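PDB 1YHT: DspB from Aggregatibacter actinomycetemcomitans, which hydrolyses terminal N-acetylhexosamine linkages as a family 20 glycoside hydrolase and releases cells from biofilms, probably by cutting their N-acetylglucosamine polysaccharide. Local coordinates for residues A[59-65]-A[89-94]; A[218-222]-A[254-258]; A[272-276]-A[307-311]. All coordinates share one frame. Residue numbers count along the deposited sequence, not the author numbering.

Contact 1: A[59-65]-A[89-94]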
ATOM      1  N   ASN A  59      12.301   0.001  -5.136  1.00  9.37           N
ATOM      2  CA  ASN A  59      12.878   1.063  -4.330  1.00  8.58           C
ATOM      3  C   ASN A  59      12.272   1.157  -2.925  1.00  9.16           C
ATOM      4  O   ASN A  59      11.207   0.594  -2.653  1.00  8.68           O
ATOM      5  CB  ASN A  59      12.690   2.397  -5.070  1.00  8.58           C
ATOM      6  CG  ASN A  59      13.539   3.538  -4.509  1.00  7.19           C
ATOM      7  OD1 ASN A  59      14.601   3.340  -3.906  1.00  7.41           O
ATOM      8  ND2 ASN A  59      13.097   4.744  -4.769  1.00  4.15           N
ATOM      9  N   TYR A  60      13.026   1.823  -2.040  1.00  8.94           N
ATOM     10  CA  TYR A  60      12.587   2.222  -0.706  1.00  8.51           C
ATOM     11  C   TYR A  60      12.749   3.748  -0.767  1.00  8.51           C
ATOM     12  O   TYR A  60      13.873   4.258  -0.727  1.00  8.12           O
ATOM     13  CB  TYR A  60      13.533   1.625   0.382  1.00  7.97           C
ATOM     14  CG  TYR A  60      13.120   1.947   1.780  1.00  7.73           C
ATOM     15  CD1 TYR A  60      12.187   1.150   2.436  1.00  7.02           C
ATOM     16  CD2 TYR A  60      13.603   3.086   2.434  1.00  9.18           C
ATOM     17  CE1 TYR A  60      11.763   1.448   3.739  1.00  7.35           C
ATOM     18  CE2 TYR A  60      13.174   3.420   3.723  1.00  9.81           C
ATOM     19  CZ  TYR A  60      12.251   2.560   4.372  1.00  9.86           C
ATOM     20  OH  TYR A  60      11.779   2.833   5.607  1.00 10.56           O
ATOM     21  N   ALA A  61      11.635   4.465  -0.844  1.00  8.02           N
ATOM     22  CA  ALA A  61      11.637   5.835  -1.321  1.00  8.14           C
ATOM     23  C   ALA A  61      11.632   6.935  -0.247  1.00  7.84           C
ATOM     24  O   ALA A  61      11.235   8.067  -0.536  1.00  8.61           O
ATOM     25  CB  ALA A  61      10.467   6.038  -2.255  1.00  8.14           C
ATOM     26  N   ILE A  62      12.081   6.619   0.968  1.00  8.47           N
ATOM     27  CA  ILE A  62      12.268   7.615   2.027  1.00  8.19           C
ATOM     28  C   ILE A  62      13.592   7.427   2.700  1.00  8.27           C
ATOM     29  O   ILE A  62      14.175   6.358   2.663  1.00  8.33           O
ATOM     30  CB  ILE A  62      11.121   7.590   3.112  1.00  8.33           C
ATOM     31  CG1 ILE A  62      11.146   6.303   3.942  1.00  7.22           C
ATOM     32  CG2 ILE A  62       9.803   7.716   2.424  1.00  9.80           C
ATOM     33  CD1 ILE A  62       9.933   6.171   4.901  1.00  9.58           C
ATOM     34  N   GLU A  63      14.031   8.488   3.366  1.00  8.90           N
ATOM     35  CA  GLU A  63      15.238   8.478   4.124  1.00  8.01           C
ATOM     36  C   GLU A  63      15.162   7.486   5.296  1.00  8.37           C
ATOM     37  O   GLU A  63      14.076   7.244   5.885  1.00  7.93           O
ATOM     38  CB  GLU A  63      15.544   9.892   4.628  1.00  8.86           C
ATOM     39  CG  GLU A  63      16.889  10.038   5.294  1.00  7.66           C
ATOM     40  CD  GLU A  63      17.410  11.473   5.411  1.00  9.60           C
ATOM     41  OE1 GLU A  63      16.698  12.475   5.123  1.00  9.26           O
ATOM     42  OE2 GLU A  63      18.590  11.568   5.744  1.00  8.21           O
ATOM     43  N   SER A  64      16.329   6.954   5.664  1.00  7.78           N
ATOM     44  CA  SER A  64      16.422   5.939   6.731  1.00  7.65           C
ATOM     45  C   SER A  64      17.796   5.937   7.406  1.00  7.35           C
ATOM     46  O   SER A  64      18.813   5.775   6.727  1.00  7.15           O
ATOM     47  CB  SER A  64      16.191   4.532   6.182  1.00  8.20           C
ATOM     48  OG  SER A  64      16.319   3.557   7.224  1.00  5.85           O
ATOM     49  N   HIS A  65      17.803   6.113   8.730  1.00  6.19           N
ATOM     50  CA  HIS A  65      18.993   5.804   9.547  1.00  7.58           C
ATOM     51  C   HIS A  65      19.294   4.290   9.561  1.00  8.42           C
ATOM     52  O   HIS A  65      20.406   3.864   9.341  1.00  7.08           O
ATOM     53  CB  HIS A  65      18.782   6.262  11.004  1.00  7.93           C
ATOM     54  CG  HIS A  65      19.082   7.708  11.261  1.00  7.33           C
ATOM     55  ND1 HIS A  65      18.356   8.737  10.702  1.00  7.74           N
ATOM     56  CD2 HIS A  65      19.987   8.285  12.092  1.00  7.04           C
ATOM     57  CE1 HIS A  65      18.842   9.891  11.140  1.00 10.57           C
ATOM     58  NE2 HIS A  65      19.854   9.644  11.969  1.00  8.14           N
ATOM     59  N   LYS A  89      18.555   5.445  -7.057  1.00 11.89           N
ATOM     60  CA  LYS A  89      17.084   5.672  -6.952  1.00 11.62           C
ATOM     61  C   LYS A  89      16.797   6.828  -6.014  1.00  9.83           C
ATOM     62  O   LYS A  89      17.620   7.086  -5.152  1.00  8.71           O
ATOM     63  CB  LYS A  89      16.424   4.456  -6.335  1.00 12.28           C
ATOM     64  CG  LYS A  89      16.533   3.213  -7.094  1.00 15.59           C
ATOM     65  CD  LYS A  89      16.044   3.395  -8.495  1.00 21.03           C
ATOM     66  CE  LYS A  89      15.731   2.023  -9.093  1.00 24.10           C
ATOM     67  NZ  LYS A  89      16.033   2.066 -10.551  1.00 26.21           N
ATOM     68  N   PRO A  90      15.649   7.529  -6.204  1.00  8.86           N
ATOM     69  CA  PRO A  90      15.282   8.669  -5.373  1.00  8.74           C
ATOM     70  C   PRO A  90      14.684   8.349  -4.020  1.00  8.02           C
ATOM     71  O   PRO A  90      14.117   7.284  -3.828  1.00  8.74           O
ATOM     72  CB  PRO A  90      14.257   9.401  -6.227  1.00  8.47           C
ATOM     73  CG  PRO A  90      13.603   8.292  -7.032  1.00  8.95           C
ATOM     74  CD  PRO A  90      14.708   7.352  -7.334  1.00  8.43           C
ATOM     75  N   PHE A  91      14.853   9.264  -3.074  1.00  7.66           N
ATOM     76  CA  PHE A  91      14.126   9.135  -1.810  1.00  7.29           C
ATOM     77  C   PHE A  91      13.786  10.490  -1.247  1.00  7.46           C
ATOM     78  O   PHE A  91      14.446  11.507  -1.531  1.00  8.58           O
ATOM     79  CB  PHE A  91      14.899   8.269  -0.830  1.00  6.81           C
ATOM     80  CG  PHE A  91      16.209   8.860  -0.400  1.00  6.87           C
ATOM     81  CD1 PHE A  91      16.276   9.629   0.766  1.00  5.94           C
ATOM     82  CD2 PHE A  91      17.376   8.644  -1.128  1.00  9.16           C
ATOM     83  CE1 PHE A  91      17.493  10.165   1.202  1.00  6.49           C
ATOM     84  CE2 PHE A  91      18.581   9.180  -0.693  1.00  7.08           C
ATOM     85  CZ  PHE A  91      18.632   9.951   0.469  1.00  7.86           C
ATOM     86  N   LEU A  92      12.723  10.527  -0.453  1.00  8.42           N
ATOM     87  CA  LEU A  92      12.308  11.767   0.222  1.00  7.61           C
ATOM     88  C   LEU A  92      13.158  11.943   1.438  1.00  7.52           C
ATOM     89  O   LEU A  92      13.270  11.018   2.261  1.00  8.38           O
ATOM     90  CB  LEU A  92      10.820  11.708   0.608  1.00  7.62           C
ATOM     91  CG  LEU A  92       9.840  11.747  -0.550  1.00  8.00           C
ATOM     92  CD1 LEU A  92       8.423  11.335  -0.105  1.00  8.10           C
ATOM     93  CD2 LEU A  92       9.837  13.109  -1.278  1.00  8.25           C
ATOM     94  N   SER A  93      13.731  13.132   1.604  1.00  7.71           N
ATOM     95  CA  SER A  93      14.456  13.438   2.804  1.00  7.72           C
ATOM     96  C   SER A  93      13.490  13.614   3.968  1.00  7.72           C
ATOM     97  O   SER A  93      12.308  13.874   3.778  1.00  7.19           O
ATOM     98  CB  SER A  93      15.278  14.729   2.644  1.00  8.26           C
ATOM     99  OG  SER A  93      14.420  15.857   2.692  1.00  8.27           O
ATOM    100  N   TYR A  94      14.021  13.520   5.182  1.00  8.95           N
ATOM    101  CA  TYR A  94      13.224  13.805   6.377  1.00  8.68           C
ATOM    102  C   TYR A  94      12.635  15.240   6.384  1.00  9.91           C
ATOM    103  O   TYR A  94      11.517  15.442   6.820  1.00  9.12           O
ATOM    104  CB  TYR A  94      14.069  13.678   7.630  1.00  9.25           C
ATOM    105  CG  TYR A  94      14.603  12.308   7.944  1.00  7.46           C
ATOM    106  CD1 TYR A  94      13.793  11.157   7.881  1.00  7.61           C
ATOM    107  CD2 TYR A  94      15.911  12.158   8.368  1.00 10.93           C
ATOM    108  CE1 TYR A  94      14.308   9.908   8.204  1.00  7.24           C
ATOM    109  CE2 TYR A  94      16.425  10.882   8.720  1.00  8.77           C
ATOM    110  CZ  TYR A  94      15.614   9.779   8.612  1.00  6.78           C
ATOM    111  OH  TYR A  94      16.178   8.537   8.961  1.00  8.44           O
TER
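The two segments run side by side in roughly the same direction, their end-to-end vectors 39° apart, and their backbones join in a single parallel bridge between I62 and L92 with CA atoms 4.5 Å apart. L92 sits between A61 O and E63 N of segment 59-65: its N donates to A61 O at 2.9 Å, and its O accepts from E63 N at 2.9 Å. Close CA-H...O approaches, F91 CA to A61 O at 3.3 Å and I62 CA to L92 O at 3.6 Å, accompany these bonds.

At one end of the contact, N59 ND2 donates to P90 O at 2.9 Å. Midway, F91 leans its ring against the E63 backbone, with CD1 3.6 Å from E63 N. The other end is built round E63 and Y94. E63 OE1 takes the hydrogen of Y94 N at 2.9 Å, while E63 CG lies over the Y94 ring face in a CH-pi contact, 3.6 Å from its centroid. The second carboxylate oxygen, OE2, is held by a salt bridge to R70. Y94 reaches on to H65, its OH 2.8 Å from ND1 and also weakly bonded to H65 N at 2.9 Å.

S93 is the N-cap of helix 94-106 through its own side chain; the E63 carboxylate adds an acceptor for Y94 N, in the first helical residue. A negative group suits this end, where the helix dipole is positive, and R70 balances the charge. The loop after strand 49-53 is thus tied to the residues before the helix by backbone bonds, and to its first residue by E63 and H65.

Contact 2: A[218-222]-A[254-258]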
ATOM      1  N   ASP A 218      -4.829 -10.746   1.127  1.00 10.52           N
ATOM      2  CA  ASP A 218      -4.375 -11.933   0.436  1.00 10.57           C
ATOM      3  C   ASP A 218      -4.257 -13.173   1.359  1.00 11.32           C
ATOM      4  O   ASP A 218      -4.528 -14.300   0.923  1.00 11.18           O
ATOM      5  CB  ASP A 218      -3.014 -11.734  -0.227  1.00 10.03           C
ATOM      6  CG  ASP A 218      -2.954 -10.558  -1.152  1.00  9.65           C
ATOM      7  OD1 ASP A 218      -2.362 -10.705  -2.229  1.00  8.43           O
ATOM      8  OD2 ASP A 218      -3.471  -9.477  -0.779  1.00  8.42           O
ATOM      9  N   GLY A 219      -3.835 -12.940   2.602  1.00 10.83           N
ATOM     10  CA  GLY A 219      -3.578 -14.017   3.543  1.00 11.80           C
ATOM     11  C   GLY A 219      -4.749 -14.423   4.373  1.00 11.31           C
ATOM     12  O   GLY A 219      -4.610 -15.228   5.264  1.00 10.29           O
ATOM     13  N   LEU A 220      -5.927 -13.878   4.047  1.00 12.09           N
ATOM     14  CA  LEU A 220      -7.139 -14.151   4.800  1.00 11.56           C
ATOM     15  C   LEU A 220      -7.855 -15.299   4.135  1.00 12.07           C
ATOM     16  O   LEU A 220      -8.492 -15.131   3.079  1.00  8.99           O
ATOM     17  CB  LEU A 220      -8.033 -12.896   4.874  1.00 12.18           C
ATOM     18  CG  LEU A 220      -7.401 -11.692   5.586  1.00 13.41           C
ATOM     19  CD1 LEU A 220      -8.278 -10.463   5.569  1.00 12.62           C
ATOM     20  CD2 LEU A 220      -7.049 -12.033   7.013  1.00 15.34           C
ATOM     21  N   ILE A 221      -7.693 -16.486   4.738  1.00 12.55           N
ATOM     22  CA  ILE A 221      -8.296 -17.696   4.209  1.00 12.45           C
ATOM     23  C   ILE A 221      -9.262 -18.281   5.220  1.00 12.00           C
ATOM     24  O   ILE A 221      -9.185 -17.988   6.389  1.00 10.72           O
ATOM     25  CB  ILE A 221      -7.244 -18.716   3.766  1.00 13.24           C
ATOM     26  CG1 ILE A 221      -6.451 -19.268   4.974  1.00 11.92           C
ATOM     27  CG2 ILE A 221      -6.297 -18.093   2.693  1.00 13.36           C
ATOM     28  CD1 ILE A 221      -5.549 -20.406   4.582  1.00 16.18           C
ATOM     29  N   LYS A 222     -10.203 -19.082   4.744  1.00 12.39           N
ATOM     30  CA  LYS A 222     -11.238 -19.676   5.619  1.00 13.25           C
ATOM     31  C   LYS A 222     -10.684 -20.537   6.749  1.00 12.75           C
ATOM     32  O   LYS A 222     -11.226 -20.527   7.832  1.00 13.22           O
ATOM     33  CB  LYS A 222     -12.183 -20.532   4.781  1.00 13.92           C
ATOM     34  CG  LYS A 222     -13.102 -19.734   3.901  1.00 17.05           C
ATOM     35  CD  LYS A 222     -14.035 -20.682   3.108  1.00 20.04           C
ATOM     36  CE  LYS A 222     -14.442 -20.092   1.783  1.00 23.02           C
ATOM     37  NZ  LYS A 222     -15.148 -21.143   0.933  1.00 23.50           N
ATOM     38  N   ASP A 254     -12.302 -20.407  -3.479  1.00 22.29           N
ATOM     39  CA  ASP A 254     -12.801 -21.428  -2.569  1.00 22.51           C
ATOM     40  C   ASP A 254     -12.067 -21.389  -1.248  1.00 21.92           C
ATOM     41  O   ASP A 254     -12.594 -21.764  -0.229  1.00 22.41           O
ATOM     42  CB  ASP A 254     -12.607 -22.806  -3.193  1.00 22.66           C
ATOM     43  CG  ASP A 254     -13.309 -23.885  -2.405  1.00 24.99           C
ATOM     44  OD1 ASP A 254     -14.538 -23.736  -2.166  1.00 27.57           O
ATOM     45  OD2 ASP A 254     -12.611 -24.839  -1.987  1.00 26.83           O
ATOM     46  N   MET A 255     -10.823 -20.950  -1.276  1.00 21.26           N
ATOM     47  CA  MET A 255     -10.001 -20.977  -0.080  1.00 20.82           C
ATOM     48  C   MET A 255     -10.052 -19.657   0.680  1.00 19.15           C
ATOM     49  O   MET A 255     -10.069 -19.630   1.881  1.00 17.35           O
ATOM     50  CB  MET A 255      -8.569 -21.199  -0.495  1.00 21.82           C
ATOM     51  CG  MET A 255      -8.105 -22.617  -0.542  1.00 27.25           C
ATOM     52  SD  MET A 255      -6.392 -22.635  -1.154  1.00 35.51           S
ATOM     53  CE  MET A 255      -5.531 -21.345  -0.225  1.00 35.70           C
ATOM     54  N   ARG A 256      -9.989 -18.552  -0.049  1.00 18.08           N
ATOM     55  CA  ARG A 256      -9.909 -17.243   0.578  1.00 17.15           C
ATOM     56  C   ARG A 256     -11.255 -16.790   1.125  1.00 15.90           C
ATOM     57  O   ARG A 256     -12.311 -17.238   0.678  1.00 14.48           O
ATOM     58  CB  ARG A 256      -9.395 -16.225  -0.421  1.00 16.81           C
ATOM     59  CG  ARG A 256      -7.968 -16.479  -0.809  1.00 19.15           C
ATOM     60  CD  ARG A 256      -7.417 -15.377  -1.654  1.00 19.52           C
ATOM     61  NE  ARG A 256      -6.033 -15.620  -2.020  1.00 18.93           N
ATOM     62  CZ  ARG A 256      -5.255 -14.752  -2.657  1.00 21.43           C
ATOM     63  NH1 ARG A 256      -5.715 -13.559  -3.004  1.00 21.60           N
ATOM     64  NH2 ARG A 256      -4.009 -15.081  -2.956  1.00 22.82           N
ATOM     65  N   VAL A 257     -11.207 -15.857   2.073  1.00 15.12           N
ATOM     66  CA  VAL A 257     -12.419 -15.229   2.580  1.00 15.76           C
ATOM     67  C   VAL A 257     -12.900 -14.095   1.605  1.00 14.31           C
ATOM     68  O   VAL A 257     -12.116 -13.320   1.080  1.00 13.99           O
ATOM     69  CB  VAL A 257     -12.211 -14.726   4.061  1.00 16.09           C
ATOM     70  CG1 VAL A 257     -11.308 -13.544   4.097  1.00 19.99           C
ATOM     71  CG2 VAL A 257     -13.515 -14.313   4.681  1.00 17.53           C
ATOM     72  N   SER A 258     -14.195 -14.025   1.374  1.00 13.38           N
ATOM     73  CA  SER A 258     -14.790 -12.923   0.594  1.00 14.07           C
ATOM     74  C   SER A 258     -14.931 -11.665   1.464  1.00 13.52           C
ATOM     75  O   SER A 258     -14.868 -11.728   2.695  1.00 13.58           O
ATOM     76  CB  SER A 258     -16.185 -13.338   0.119  1.00 14.33           C
ATOM     77  OG  SER A 258     -17.085 -13.311   1.200  1.00 13.17           O
TER
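Backbone hydrogen bonds define the contact. V257 N donates to L220 O at 3.0 Å and K222 N to M255 O at 2.9 Å, both nearly straight. They flank I221 and R256, which form a non-hydrogen-bonded antiparallel pair with CA atoms 4.0 Å apart. The segments diverge at 105° overall, so this one bridge is not continued into a sheet. R256, the first residue after helix 246-255 to leave helical phi/psi, is also the bridged one.

Polar side chains add to it. K222 NZ donates to D254 O at 2.9 Å, near the helix C terminus, where a positive charge is favourable. The R256 guanidinium lies with one face over D218 O, which is 3.6 Å from its NE; the D218 carboxylate instead bonds W237 NE1 and E184 N.

Apolar contact centres on L220 CB and V257 CG1, 3.4 Å apart, and both side chains also rest on L262 of helix 259-264.

Joining the loops that follow consecutive strands 212-216 and 233-236 of the parallel barrel is an arrangement in keeping with the C-terminal rim of a TIM barrel, the end where family 20 enzymes have their active site.

Contact 3: A[272-276]-A[307-311]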
ATOM      1  N   TYR A 272     -10.786  -1.806  -2.121  1.00  7.92           N
ATOM      2  CA  TYR A 272      -9.736  -1.355  -3.019  1.00  8.69           C
ATOM      3  C   TYR A 272      -9.912  -1.963  -4.423  1.00  9.55           C
ATOM      4  O   TYR A 272      -8.994  -1.891  -5.236  1.00 10.51           O
ATOM      5  CB  TYR A 272      -8.388  -1.732  -2.449  1.00  7.94           C
ATOM      6  CG  TYR A 272      -7.748  -0.721  -1.489  1.00  7.11           C
ATOM      7  CD1 TYR A 272      -8.401  -0.298  -0.341  1.00  6.76           C
ATOM      8  CD2 TYR A 272      -6.461  -0.226  -1.717  1.00  5.49           C
ATOM      9  CE1 TYR A 272      -7.793   0.588   0.565  1.00  7.61           C
ATOM     10  CE2 TYR A 272      -5.846   0.634  -0.796  1.00  5.46           C
ATOM     11  CZ  TYR A 272      -6.523   1.051   0.343  1.00  5.96           C
ATOM     12  OH  TYR A 272      -5.931   1.906   1.309  1.00  5.42           O
ATOM     13  N   ASN A 273     -11.088  -2.584  -4.661  1.00 11.12           N
ATOM     14  CA  ASN A 273     -11.428  -3.311  -5.937  1.00 11.13           C
ATOM     15  C   ASN A 273     -10.528  -2.947  -7.089  1.00 11.19           C
ATOM     16  O   ASN A 273     -10.675  -1.871  -7.654  1.00 11.94           O
ATOM     17  CB  ASN A 273     -12.886  -3.022  -6.323  1.00 11.35           C
ATOM     18  CG  ASN A 273     -13.349  -3.779  -7.581  1.00 10.98           C
ATOM     19  OD1 ASN A 273     -12.551  -4.153  -8.434  1.00 15.96           O
ATOM     20  ND2 ASN A 273     -14.648  -3.989  -7.684  1.00  9.42           N
ATOM     21  N   SER A 274      -9.623  -3.856  -7.468  1.00 11.46           N
ATOM     22  CA  SER A 274      -8.622  -3.573  -8.500  1.00 11.86           C
ATOM     23  C   SER A 274      -9.244  -3.315  -9.880  1.00 12.96           C
ATOM     24  O   SER A 274      -8.715  -2.555 -10.657  1.00 13.62           O
ATOM     25  CB  SER A 274      -7.585  -4.693  -8.598  1.00 12.48           C
ATOM     26  OG  SER A 274      -8.218  -5.920  -8.911  1.00 12.45           O
ATOM     27  N   TYR A 275     -10.398  -3.893 -10.175  1.00 13.02           N
ATOM     28  CA  TYR A 275     -10.986  -3.602 -11.483  1.00 13.49           C
ATOM     29  C   TYR A 275     -11.307  -2.126 -11.709  1.00 12.61           C
ATOM     30  O   TYR A 275     -10.970  -1.591 -12.769  1.00 12.84           O
ATOM     31  CB  TYR A 275     -12.225  -4.434 -11.728  1.00 14.92           C
ATOM     32  CG  TYR A 275     -12.740  -4.281 -13.144  1.00 17.34           C
ATOM     33  CD1 TYR A 275     -12.137  -4.957 -14.214  1.00 20.14           C
ATOM     34  CD2 TYR A 275     -13.787  -3.436 -13.413  1.00 18.41           C
ATOM     35  CE1 TYR A 275     -12.600  -4.797 -15.517  1.00 19.32           C
ATOM     36  CE2 TYR A 275     -14.278  -3.291 -14.707  1.00 18.21           C
ATOM     37  CZ  TYR A 275     -13.696  -3.987 -15.737  1.00 20.76           C
ATOM     38  OH  TYR A 275     -14.198  -3.778 -16.995  1.00 22.09           O
ATOM     39  N   TYR A 276     -11.980  -1.486 -10.753  1.00 11.17           N
ATOM     40  CA  TYR A 276     -12.377  -0.067 -10.880  1.00 11.20           C
ATOM     41  C   TYR A 276     -11.408   0.945 -10.249  1.00 10.83           C
ATOM     42  O   TYR A 276     -11.398   2.129 -10.611  1.00 10.63           O
ATOM     43  CB  TYR A 276     -13.740   0.154 -10.226  1.00 10.71           C
ATOM     44  CG  TYR A 276     -14.869  -0.400 -11.039  1.00 14.70           C
ATOM     45  CD1 TYR A 276     -15.228   0.215 -12.245  1.00 15.50           C
ATOM     46  CD2 TYR A 276     -15.560  -1.554 -10.637  1.00 15.61           C
ATOM     47  CE1 TYR A 276     -16.250  -0.277 -13.007  1.00 17.01           C
ATOM     48  CE2 TYR A 276     -16.631  -2.043 -11.404  1.00 17.26           C
ATOM     49  CZ  TYR A 276     -16.953  -1.405 -12.584  1.00 18.34           C
ATOM     50  OH  TYR A 276     -17.972  -1.871 -13.381  1.00 20.98           O
ATOM     51  N   TRP A 307     -17.338  -5.076  -5.018  1.00 15.26           N
ATOM     52  CA  TRP A 307     -15.988  -5.405  -4.482  1.00 15.17           C
ATOM     53  C   TRP A 307     -15.267  -6.453  -5.299  1.00 15.48           C
ATOM     54  O   TRP A 307     -14.046  -6.484  -5.285  1.00 14.40           O
ATOM     55  CB  TRP A 307     -16.069  -5.899  -3.046  1.00 15.65           C
ATOM     56  CG  TRP A 307     -16.837  -7.164  -2.927  1.00 17.07           C
ATOM     57  CD1 TRP A 307     -18.191  -7.290  -2.825  1.00 19.26           C
ATOM     58  CD2 TRP A 307     -16.309  -8.496  -2.916  1.00 17.52           C
ATOM     59  NE1 TRP A 307     -18.535  -8.616  -2.752  1.00 19.73           N
ATOM     60  CE2 TRP A 307     -17.401  -9.379  -2.801  1.00 17.92           C
ATOM     61  CE3 TRP A 307     -15.025  -9.026  -3.002  1.00 17.55           C
ATOM     62  CZ2 TRP A 307     -17.244 -10.768  -2.775  1.00 17.77           C
ATOM     63  CZ3 TRP A 307     -14.867 -10.409  -2.972  1.00 17.89           C
ATOM     64  CH2 TRP A 307     -15.974 -11.263  -2.859  1.00 16.18           C
ATOM     65  N   ASP A 308     -16.004  -7.332  -5.988  1.00 15.26           N
ATOM     66  CA  ASP A 308     -15.402  -8.482  -6.671  1.00 15.20           C
ATOM     67  C   ASP A 308     -15.162  -8.161  -8.158  1.00 17.52           C
ATOM     68  O   ASP A 308     -15.924  -8.593  -9.063  1.00 16.78           O
ATOM     69  CB  ASP A 308     -16.241  -9.753  -6.456  1.00 15.25           C
ATOM     70  CG  ASP A 308     -15.703 -10.973  -7.194  1.00 15.31           C
ATOM     71  OD1 ASP A 308     -14.523 -11.032  -7.575  1.00 15.82           O
ATOM     72  OD2 ASP A 308     -16.496 -11.901  -7.420  1.00 19.47           O
ATOM     73  N   GLY A 309     -14.083  -7.416  -8.403  1.00 18.01           N
ATOM     74  CA  GLY A 309     -13.752  -6.949  -9.746  1.00 20.41           C
ATOM     75  C   GLY A 309     -14.966  -6.272 -10.363  1.00 22.76           C
ATOM     76  O   GLY A 309     -15.641  -5.472  -9.699  1.00 21.89           O
ATOM     77  N   ARG A 310     -15.263  -6.605 -11.620  1.00 25.37           N
ATOM     78  CA  ARG A 310     -16.509  -6.124 -12.251  1.00 27.87           C
ATOM     79  C   ARG A 310     -17.764  -6.901 -11.928  1.00 28.48           C
ATOM     80  O   ARG A 310     -18.844  -6.512 -12.409  1.00 29.17           O
ATOM     81  CB  ARG A 310     -16.393  -5.953 -13.775  1.00 28.97           C
ATOM     82  CG  ARG A 310     -15.810  -7.134 -14.557  1.00 31.93           C
ATOM     83  CD  ARG A 310     -16.017  -6.897 -16.087  1.00 37.63           C
ATOM     84  NE  ARG A 310     -17.399  -6.511 -16.381  1.00 42.13           N
ATOM     85  CZ  ARG A 310     -17.788  -5.372 -16.972  1.00 45.54           C
ATOM     86  NH1 ARG A 310     -16.893  -4.486 -17.384  1.00 45.66           N
ATOM     87  NH2 ARG A 310     -19.094  -5.130 -17.166  1.00 45.00           N
ATOM     88  N   ASN A 311     -17.664  -7.937 -11.084  1.00 28.82           N
ATOM     89  CA  ASN A 311     -18.802  -8.814 -10.788  1.00 28.98           C
ATOM     90  C   ASN A 311     -19.833  -8.160  -9.873  1.00 29.67           C
ATOM     91  O   ASN A 311     -19.513  -7.666  -8.797  1.00 30.17           O
ATOM     92  CB  ASN A 311     -18.297 -10.165 -10.211  1.00 29.23           C
ATOM     93  CG  ASN A 311     -19.433 -11.146  -9.836  1.00 29.34           C
ATOM     94  OD1 ASN A 311     -20.599 -11.007 -10.273  1.00 28.32           O
ATOM     95  ND2 ASN A 311     -19.087 -12.155  -9.024  1.00 25.32           N
TER
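Y275 lays one face of its ring over R310 CB, which sits 3.7 Å from the ring centroid and close to the ring normal, a CH-pi contact. The arginine then extends along the tyrosine, and R310 NH1 donates to Y275 OH at 2.8 Å, so the same two side chains meet both by a CH-pi contact and by a hydrogen bond. Beneath them Y275 CB packs on G309 CA at 3.5 Å. Y276 approaches the same bend more loosely, with CE2 4.0 Å from G309 O.

N273 supplies the second polar link. As N-cap of helix 274-277 it accepts a weak hydrogen bond from Y275 N at OD1, 2.8 Å away, while its ND2 donates to G309 O at 2.7 Å and also to V306 O. One amide group therefore caps a helix and holds the facing loop.

That loop folds as a type II' beta turn from D308 to N311, closed by N311 N to D308 O at 2.7 Å and N311 ND2 to D308 OD2 at 3.1 Å. G309 takes the positive-phi position that glycine favours. D308 is further tied to N314 and, by a salt bridge, to R253.

The two bonds are reciprocal: N273 donates to the turn carbonyl of G309, and R310 donates back to the phenol oxygen of Y275, setting the turn against the first residues of the short helix after barrel strand 269-271.

From the N terminus, contact 1 closes first, tying the excursion after barrel strand 49-53, with its small antiparallel sheet, back to the start of helix 94-106. Contact 2 then joins the loop after strand 212-216 to the end of helix 246-255, and contact 3 brings the stretch after strand 269-271 together with the loop before strand 324-329. The three loops follow in series; none nests or crosses. Contact 1 lies across the chain's centre from the others, its nearest atoms about 18 Å from contact 2 and about 17 Å from contact 3. Contacts 2 and 3 touch directly, S258 CB packing 3.6 Å from W307 CH2.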